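Local coordinates for EAL/GGDEF domain protein (Methylococcus capsulatus, PDB 3ICL) that belongs to the GGDEF domain family and folds as a mixed beta sheet flanked by helices, at residues L12-D15 with R16-A20; A22-R26 with D27-V31; G95-V98 with A99-I102; G124-S128 with P129-E133. The protein carries 1 engineered substitution. One frame throughout, in Å; residues are numbered along the deposited sequence.

Interaction 1: residues L12-D15 with R16-A20; sequences LFCD and RLLQA
Leu12 to Asp15 lend their carbonyl oxygens to the backbone N-H groups of Arg16 to Gln19 in four successive i to i+4 hydrogen bonds of one unbroken alpha helix, from 2.8 Å for Leu17 N to Phe13 O up to 3.1 Å for Gln19 N to Asp15 O. On one flank Arg16 doubles back along the helix, its chain bent at chi2 (-75°) so that the guanidinium lies flat against Leu12. Leu12 CG stands 4.0 Å above the centre of the Arg16 guanidinium plane, and Leu12 CD2 comes to 3.8 Å from Arg16 NH2. An aliphatic branch suits this weakly hydrated face, while Arg16 NH1 hydrogen-bonds to Thr73 OG1. On the inward side, Phe13 has CG anti to the backbone N (chi1 176°), which carries the ring end toward the next turn, where CE1 meets Leu17 CD2 obliquely at 3.9 Å. These two large apolar side chains are buried, and both rest on Leu85 of strand 81-86; Leu17 also meets Met135. Farther round, Cys14 SG packs lightly on Leu18 CD1 at 4.1 Å. Asp15 occupies the exposed side, its OD1 hydrogen-bonded to Gln11. With Phe13, Leu17 and Ala20 buried and Asp15, Arg16 and Gln19 exposed, this is broadly an amphipathic helix, though Leu18 also lies on the exposed side, laid against the central sheet of an alpha/beta domain.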
# COMPACT_ATOMS: atom_id res chain seq x y z
N LEU A 12 8.54 -12.89 -1.98
CA LEU A 12 7.26 -13.56 -1.87
C LEU A 12 6.17 -12.69 -2.48
O LEU A 12 5.28 -13.19 -3.17
CB LEU A 12 6.93 -13.86 -0.40
CG LEU A 12 5.61 -14.60 -0.16
CD1 LEU A 12 5.55 -15.87 -1.00
CD2 LEU A 12 5.48 -14.92 1.32
N PHE A 13 6.23 -11.39 -2.23
CA PHE A 13 5.23 -10.49 -2.80
C PHE A 13 5.31 -10.62 -4.32
O PHE A 13 4.30 -10.74 -5.01
CB PHE A 13 5.51 -9.04 -2.40
CG PHE A 13 4.56 -8.05 -3.03
CD1 PHE A 13 4.80 -7.56 -4.32
CD2 PHE A 13 3.41 -7.64 -2.36
CE1 PHE A 13 3.90 -6.69 -4.93
CE2 PHE A 13 2.51 -6.77 -2.97
CZ PHE A 13 2.75 -6.29 -4.25
N CYS A 14 6.54 -10.61 -4.83
CA CYS A 14 6.80 -10.74 -6.25
C CYS A 14 6.17 -12.02 -6.80
O CYS A 14 5.53 -12.01 -7.85
CB CYS A 14 8.31 -10.76 -6.48
SG CYS A 14 8.85 -11.26 -8.13
N ASP A 15 6.36 -13.13 -6.09
CA ASP A 15 5.80 -14.41 -6.51
C ASP A 15 4.28 -14.36 -6.50
O ASP A 15 3.62 -14.87 -7.41
CB ASP A 15 6.29 -15.53 -5.59
CG ASP A 15 7.77 -15.83 -5.75
OD1 ASP A 15 8.44 -15.20 -6.61
OD2 ASP A 15 8.27 -16.71 -5.01
N ARG A 16 3.72 -13.75 -5.45
CA ARG A 16 2.27 -13.62 -5.31
C ARG A 16 1.69 -12.82 -6.47
O ARG A 16 0.66 -13.19 -7.04
CB ARG A 16 1.94 -12.92 -3.99
CG ARG A 16 2.31 -13.70 -2.74
CD ARG A 16 1.34 -14.85 -2.48
NE ARG A 16 1.61 -15.51 -1.21
CZ ARG A 16 1.49 -14.93 -0.01
NH1 ARG A 16 1.11 -13.66 0.08
NH2 ARG A 16 1.74 -15.62 1.09
N LEU A 17 2.34 -11.72 -6.80
CA LEU A 17 1.88 -10.85 -7.89
C LEU A 17 1.91 -11.56 -9.24
O LEU A 17 0.96 -11.46 -10.03
CB LEU A 17 2.75 -9.58 -7.94
CG LEU A 17 2.48 -8.56 -9.05
CD1 LEU A 17 0.99 -8.29 -9.20
CD2 LEU A 17 3.22 -7.27 -8.72
N LEU A 18 2.99 -12.28 -9.51
CA LEU A 18 3.09 -12.99 -10.77
C LEU A 18 1.96 -14.01 -10.91
O LEU A 18 1.35 -14.12 -11.96
CB LEU A 18 4.45 -13.69 -10.86
CG LEU A 18 5.64 -12.74 -10.97
CD1 LEU A 18 6.95 -13.52 -10.99
CD2 LEU A 18 5.50 -11.90 -12.23
N GLN A 19 1.66 -14.71 -9.82
CA GLN A 19 0.60 -15.71 -9.85
C GLN A 19 -0.78 -15.08 -10.04
O GLN A 19 -1.62 -15.61 -10.77
CB GLN A 19 0.62 -16.55 -8.58
CG GLN A 19 -0.11 -17.88 -8.74
CD GLN A 19 0.52 -18.76 -9.81
OE1 GLN A 19 1.68 -19.15 -9.69
NE2 GLN A 19 -0.24 -19.07 -10.86
N ALA A 20 -1.02 -13.95 -9.38
CA ALA A 20 -2.31 -13.28 -9.50
C ALA A 20 -2.51 -12.76 -10.92
O ALA A 20 -3.61 -12.84 -11.46
CB ALA A 20 -2.39 -12.13 -8.50

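Interaction 2: residues A22-R26 with D27-V31; sequences AAHER and DGNPV
Arg26 and Asn29 close a type I beta turn by the one direct hydrogen bond across this contact, Asn29 N to Arg26 O at 3.2 Å. The donor stands well above the carbonyl plane, 64° out of it. Pro30 N, next in the chain, cannot donate to this oxygen, and its ring packs there instead, with Pro30 CB and CD each 3.5 Å from Arg26 O; Gly28, within the turn, adds no side chain to the exposed bend.

A water makes the second polar link. It donates to His24 O at 2.9 Å and accepts from Val31 N at 2.8 Å, bridging the two arms of the loop where their backbones do not bond directly.

The remaining contacts are packing. His24 CB approaches Asn29 O to 3.2 Å, and that buried oxygen has no polar partner in the model. With His24 CG anti to the carbonyl carbon (chi1 -50°), the ring swings beside the Asn29 amide: His24 ND1 is 3.6 Å from Asn29 ND2, the two planes inclined by 51°, while Ala23 CB covers one ring face. The amide is held from elsewhere, its OD1 accepting from Lys90 N. Arg26 lays one guanidinium face over Asn29 CB, toward the rim and loosely, with NH2 4.2 Å from that carbon. At the buried end, Val31 CG2 sits 3.5 Å from His24 O. Together they form a helix-to-strand connection, reversing the chain through a beta turn between helix 10-23 and strand 32-38 of the central sheet.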
# COMPACT_ATOMS: atom_id res chain seq x y z
N ALA A 22 -1.42 -14.06 -13.56
CA ALA A 22 -1.65 -15.21 -14.42
C ALA A 22 -3.08 -15.73 -14.22
O ALA A 22 -3.71 -16.21 -15.15
CB ALA A 22 -0.64 -16.31 -14.11
N ALA A 23 -3.57 -15.62 -12.99
CA ALA A 23 -4.90 -16.09 -12.64
C ALA A 23 -6.03 -15.11 -12.96
O ALA A 23 -7.11 -15.52 -13.41
CB ALA A 23 -4.95 -16.44 -11.16
N HIS A 24 -5.79 -13.82 -12.76
CA HIS A 24 -6.83 -12.83 -13.01
C HIS A 24 -6.49 -11.78 -14.04
O HIS A 24 -5.67 -10.89 -13.80
CB HIS A 24 -7.19 -12.14 -11.69
CG HIS A 24 -7.47 -13.09 -10.58
ND1 HIS A 24 -8.47 -14.05 -10.64
CD2 HIS A 24 -6.88 -13.26 -9.37
CE1 HIS A 24 -8.47 -14.75 -9.53
NE2 HIS A 24 -7.52 -14.29 -8.74
N GLU A 25 -7.13 -11.88 -15.20
CA GLU A 25 -6.94 -10.92 -16.28
C GLU A 25 -8.28 -10.50 -16.88
O GLU A 25 -8.35 -9.97 -17.99
CB GLU A 25 -6.03 -11.49 -17.38
CG GLU A 25 -4.55 -11.59 -16.99
CD GLU A 25 -3.96 -10.27 -16.49
OE1 GLU A 25 -4.29 -9.20 -17.04
OE2 GLU A 25 -3.15 -10.31 -15.55
N ARG A 26 -9.36 -10.76 -16.14
CA ARG A 26 -10.71 -10.39 -16.56
C ARG A 26 -10.96 -8.98 -16.03
O ARG A 26 -10.54 -8.65 -14.92
CB ARG A 26 -11.75 -11.33 -15.95
CG ARG A 26 -11.96 -12.64 -16.67
CD ARG A 26 -12.85 -13.53 -15.80
NE ARG A 26 -13.82 -12.72 -15.07
CZ ARG A 26 -14.56 -13.15 -14.05
NH1 ARG A 26 -14.44 -14.41 -13.63
NH2 ARG A 26 -15.40 -12.33 -13.44
N ASP A 27 -11.67 -8.17 -16.80
CA ASP A 27 -11.97 -6.80 -16.40
C ASP A 27 -12.87 -6.76 -15.16
O ASP A 27 -12.91 -5.76 -14.45
CB ASP A 27 -12.63 -6.04 -17.54
CG ASP A 27 -12.74 -4.56 -17.27
OD1 ASP A 27 -11.68 -3.90 -17.17
OD2 ASP A 27 -13.87 -4.06 -17.14
N GLY A 28 -13.58 -7.86 -14.92
CA GLY A 28 -14.48 -7.92 -13.77
C GLY A 28 -13.85 -8.36 -12.47
O GLY A 28 -14.45 -8.20 -11.40
N ASN A 29 -12.64 -8.91 -12.54
CA ASN A 29 -11.93 -9.37 -11.35
C ASN A 29 -10.44 -9.24 -11.63
O ASN A 29 -9.68 -10.20 -11.51
CB ASN A 29 -12.28 -10.84 -11.06
CG ASN A 29 -11.78 -11.30 -9.69
OD1 ASN A 29 -11.64 -10.49 -8.78
ND2 ASN A 29 -11.52 -12.59 -9.55
N PRO A 30 -10.00 -8.03 -12.00
CA PRO A 30 -8.60 -7.75 -12.32
C PRO A 30 -7.66 -7.71 -11.12
O PRO A 30 -8.08 -7.67 -9.97
CB PRO A 30 -8.68 -6.40 -13.00
CG PRO A 30 -9.68 -5.70 -12.13
CD PRO A 30 -10.77 -6.77 -11.97
N VAL A 31 -6.37 -7.71 -11.43
CA VAL A 31 -5.36 -7.60 -10.41
C VAL A 31 -5.21 -6.10 -10.25
O VAL A 31 -5.20 -5.36 -11.24
CB VAL A 31 -4.01 -8.19 -10.86
CG1 VAL A 31 -2.92 -7.78 -9.90
CG2 VAL A 31 -4.11 -9.70 -10.94
O HOH W 1 -6.02 -8.07 -14.19

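Interaction 3: residues G95-V98 with A99-I102; sequences GALV and AQKI
Gly95 and Ala99 open the backbone bonding of helix 96-106: Ala99 N donates to Gly95 O at 2.9 Å. Gly95 is the N-cap residue, and its positive phi (84°) would jam a CB against the preceding carbonyl, so glycine fits this position. Three more i to i+4 bonds follow, Gln100 to Ala96, Lys101 to Leu97 and Ile102 to Val98; the Lys101 N to Leu97 O bond is the longest at 3.2 Å, its donor 39° out of the carbonyl plane.

Apolar contact between side chains joins Val98 CG1 to Ile102 CD1 at 4.1 Å, one turn apart. Ile102 reaches back because its CG1 is anti to the carbonyl carbon (chi1 -66°), which also sets CG1 3.3 Å from Val98 O. On another flank, Leu97 CD2 lies 3.7 Å from Gln100 OE1, a methyl beside the amide oxygen, while Gln100 NE2 finds its hydrogen bond at Tyr157 OH.

Ala96 and Ala99 are buried, and their small side chains, touching Tyr157 and, for Ala96, Phe159, are consistent with close packing on strand 156-159. The chemistry thus implies a helix secured by its own backbone bonds and by apolar burial, with a glutamine amide giving a polar tie to Tyr157.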
# COMPACT_ATOMS: atom_id res chain seq x y z
N GLY A 95 -10.18 -1.44 -6.81
CA GLY A 95 -9.39 -1.13 -5.64
C GLY A 95 -9.71 0.17 -4.91
O GLY A 95 -9.20 0.38 -3.82
N ALA A 96 -10.54 1.03 -5.49
CA ALA A 96 -10.85 2.30 -4.84
C ALA A 96 -11.47 2.12 -3.46
O ALA A 96 -11.15 2.87 -2.53
CB ALA A 96 -11.79 3.13 -5.73
N LEU A 97 -12.34 1.13 -3.31
CA LEU A 97 -12.98 0.90 -2.01
C LEU A 97 -11.97 0.35 -1.01
O LEU A 97 -12.14 0.53 0.20
CB LEU A 97 -14.16 -0.07 -2.16
CG LEU A 97 -15.32 0.45 -3.02
CD1 LEU A 97 -16.48 -0.55 -2.98
CD2 LEU A 97 -15.78 1.81 -2.49
N VAL A 98 -10.92 -0.31 -1.50
CA VAL A 98 -9.90 -0.85 -0.60
C VAL A 98 -9.01 0.30 -0.16
O VAL A 98 -8.66 0.41 1.01
CB VAL A 98 -9.05 -1.95 -1.30
CG1 VAL A 98 -7.92 -2.38 -0.40
CG2 VAL A 98 -9.92 -3.15 -1.63
N ALA A 99 -8.67 1.19 -1.09
CA ALA A 99 -7.86 2.35 -0.77
C ALA A 99 -8.57 3.22 0.27
O ALA A 99 -7.94 3.80 1.16
CB ALA A 99 -7.59 3.16 -2.04
N GLN A 100 -9.89 3.33 0.16
CA GLN A 100 -10.67 4.14 1.10
C GLN A 100 -10.69 3.50 2.49
O GLN A 100 -10.63 4.21 3.50
CB GLN A 100 -12.09 4.33 0.57
CG GLN A 100 -12.16 5.36 -0.55
CD GLN A 100 -13.47 5.33 -1.30
OE1 GLN A 100 -14.47 4.79 -0.83
NE2 GLN A 100 -13.47 5.93 -2.48
N LYS A 101 -10.75 2.18 2.54
CA LYS A 101 -10.77 1.47 3.82
C LYS A 101 -9.40 1.58 4.50
O LYS A 101 -9.30 1.63 5.73
CB LYS A 101 -11.14 -0.00 3.59
CG LYS A 101 -11.38 -0.79 4.87
CD LYS A 101 -11.97 -2.16 4.58
CE LYS A 101 -12.36 -2.87 5.86
NZ LYS A 101 -13.04 -4.17 5.59
N ILE A 102 -8.37 1.58 3.75
CA ILE A 102 -7.03 1.75 4.30
C ILE A 102 -6.91 3.16 4.86
O ILE A 102 -6.44 3.35 5.98
CB ILE A 102 -5.92 1.56 3.23
CG1 ILE A 102 -5.89 0.12 2.71
CG2 ILE A 102 -4.55 1.85 3.85
CD1 ILE A 102 -5.04 -0.12 1.51

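Interaction 4: residues G124-S128 with P129-E133; sequences GIAVS and PADGE
Val127 and Asp131 grip each other through two hydrogen bonds, the contact's tight part. Val127 N donates almost straight (173°) to Asp131 OD1 at 2.8 Å, arriving on the anti side of the carboxylate and 23° out of its plane; Asp131 N donates to Val127 O at 2.7 Å. Asp131 CG is anti to the carbonyl carbon (chi1 -66°), which turns the carboxylate back to the strand. Aspartate suits the place: its short side chain sets OD1 at the N-H of Val127 while its CB packs on Ala126 CB at 3.9 Å.

A cis peptide bond between Ser128 and Pro129 brings their CA atoms to 3.0 Å, folding the chain sharply. Buried Ser128 has its OG in a weak hydrogen bond with Glu25 OE1.

The outer side is looser. Pro129 and Ala130 are exposed in a type I turn closed by Gly132 N to Pro129 O at 2.8 Å, and a CB on Gly132 would press against the preceding carbonyl oxygen, so glycine fits. Poorly ordered Glu133 keeps 4.2 Å between its OE2 and Ser128 OG. This cis-proline and type I beta turn end strand 121-127, an inner strand of the mixed sheet, and lead into helix 135-152.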
# COMPACT_ATOMS: atom_id res chain seq x y z
N GLY A 124 -1.16 5.36 -4.64
CA GLY A 124 -1.23 5.35 -6.09
C GLY A 124 -1.84 4.02 -6.49
O GLY A 124 -1.52 2.99 -5.89
N ILE A 125 -2.61 4.00 -7.47
CA ILE A 125 -3.27 2.75 -7.82
C ILE A 125 -3.06 2.34 -9.27
O ILE A 125 -3.16 3.16 -10.19
CB ILE A 125 -4.80 2.79 -7.56
CG1 ILE A 125 -5.12 2.91 -6.07
CG2 ILE A 125 -5.44 1.50 -8.07
CD1 ILE A 125 -6.57 3.22 -5.76
N ALA A 126 -2.82 1.17 -9.64
CA ALA A 126 -2.60 0.72 -11.01
C ALA A 126 -3.45 -0.52 -11.24
O ALA A 126 -3.38 -1.48 -10.47
CB ALA A 126 -1.13 0.39 -11.23
N VAL A 127 -4.26 -0.49 -12.29
CA VAL A 127 -5.15 -1.61 -12.61
C VAL A 127 -4.66 -2.37 -13.84
O VAL A 127 -4.35 -1.78 -14.87
CB VAL A 127 -6.59 -1.11 -12.91
CG1 VAL A 127 -7.54 -2.29 -13.06
CG2 VAL A 127 -7.05 -0.18 -11.80
N SER A 128 -4.57 -3.69 -13.72
CA SER A 128 -4.14 -4.52 -14.84
C SER A 128 -5.37 -4.80 -15.69
O SER A 128 -6.45 -5.07 -15.16
CB SER A 128 -3.56 -5.85 -14.33
OG SER A 128 -3.08 -6.63 -15.42
N PRO A 129 -5.22 -4.79 -17.03
CA PRO A 129 -3.99 -4.52 -17.79
C PRO A 129 -3.79 -3.07 -18.24
O PRO A 129 -2.69 -2.69 -18.62
CB PRO A 129 -4.13 -5.46 -18.97
CG PRO A 129 -5.59 -5.31 -19.29
CD PRO A 129 -6.25 -5.37 -17.92
N ALA A 130 -4.86 -2.28 -18.21
CA ALA A 130 -4.79 -0.88 -18.65
C ALA A 130 -3.56 -0.11 -18.15
O ALA A 130 -2.96 0.68 -18.89
CB ALA A 130 -6.06 -0.15 -18.25
N ASP A 131 -3.20 -0.32 -16.89
CA ASP A 131 -2.08 0.38 -16.28
C ASP A 131 -0.80 -0.43 -16.27
O ASP A 131 0.12 -0.15 -15.50
CB ASP A 131 -2.45 0.79 -14.84
CG ASP A 131 -3.57 1.80 -14.81
OD1 ASP A 131 -4.26 1.92 -13.77
OD2 ASP A 131 -3.75 2.50 -15.83
N GLY A 132 -0.74 -1.44 -17.13
CA GLY A 132 0.45 -2.27 -17.21
C GLY A 132 0.12 -3.74 -17.23
O GLY A 132 -0.80 -4.19 -16.56
N GLU A 133 0.88 -4.49 -18.02
CA GLU A 133 0.70 -5.93 -18.14
C GLU A 133 1.64 -6.67 -17.20
O GLU A 133 1.21 -7.52 -16.42
CB GLU A 133 0.94 -6.39 -19.58
CG GLU A 133 -0.26 -6.23 -20.50
CD GLU A 133 -1.43 -7.12 -20.10
OE1 GLU A 133 -2.45 -7.12 -20.82
OE2 GLU A 133 -1.33 -7.82 -19.06

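Overall arrangement
The contacts follow one another along the chain in series, all within the GGDEF domain. Interactions 1 and 2 share helix 10-23 and have centres 14 Å apart; the two touch through Val31, which packs on Leu17 and Ala20. Interaction 2, 11 Å between centres from interaction 4, joins it through a probable backbone hydrogen bond, Val31 O to Ser128 N, where neighbouring antiparallel strands 32-38 and 121-127 meet. Interaction 3 lies farther off, about 20 Å between centres from interaction 1, yet Ala99 touches Ile125 of interaction 4. The central sheet thus connects helix 10-23, the loops at its strand ends and helix 96-106 into one compact alpha/beta unit.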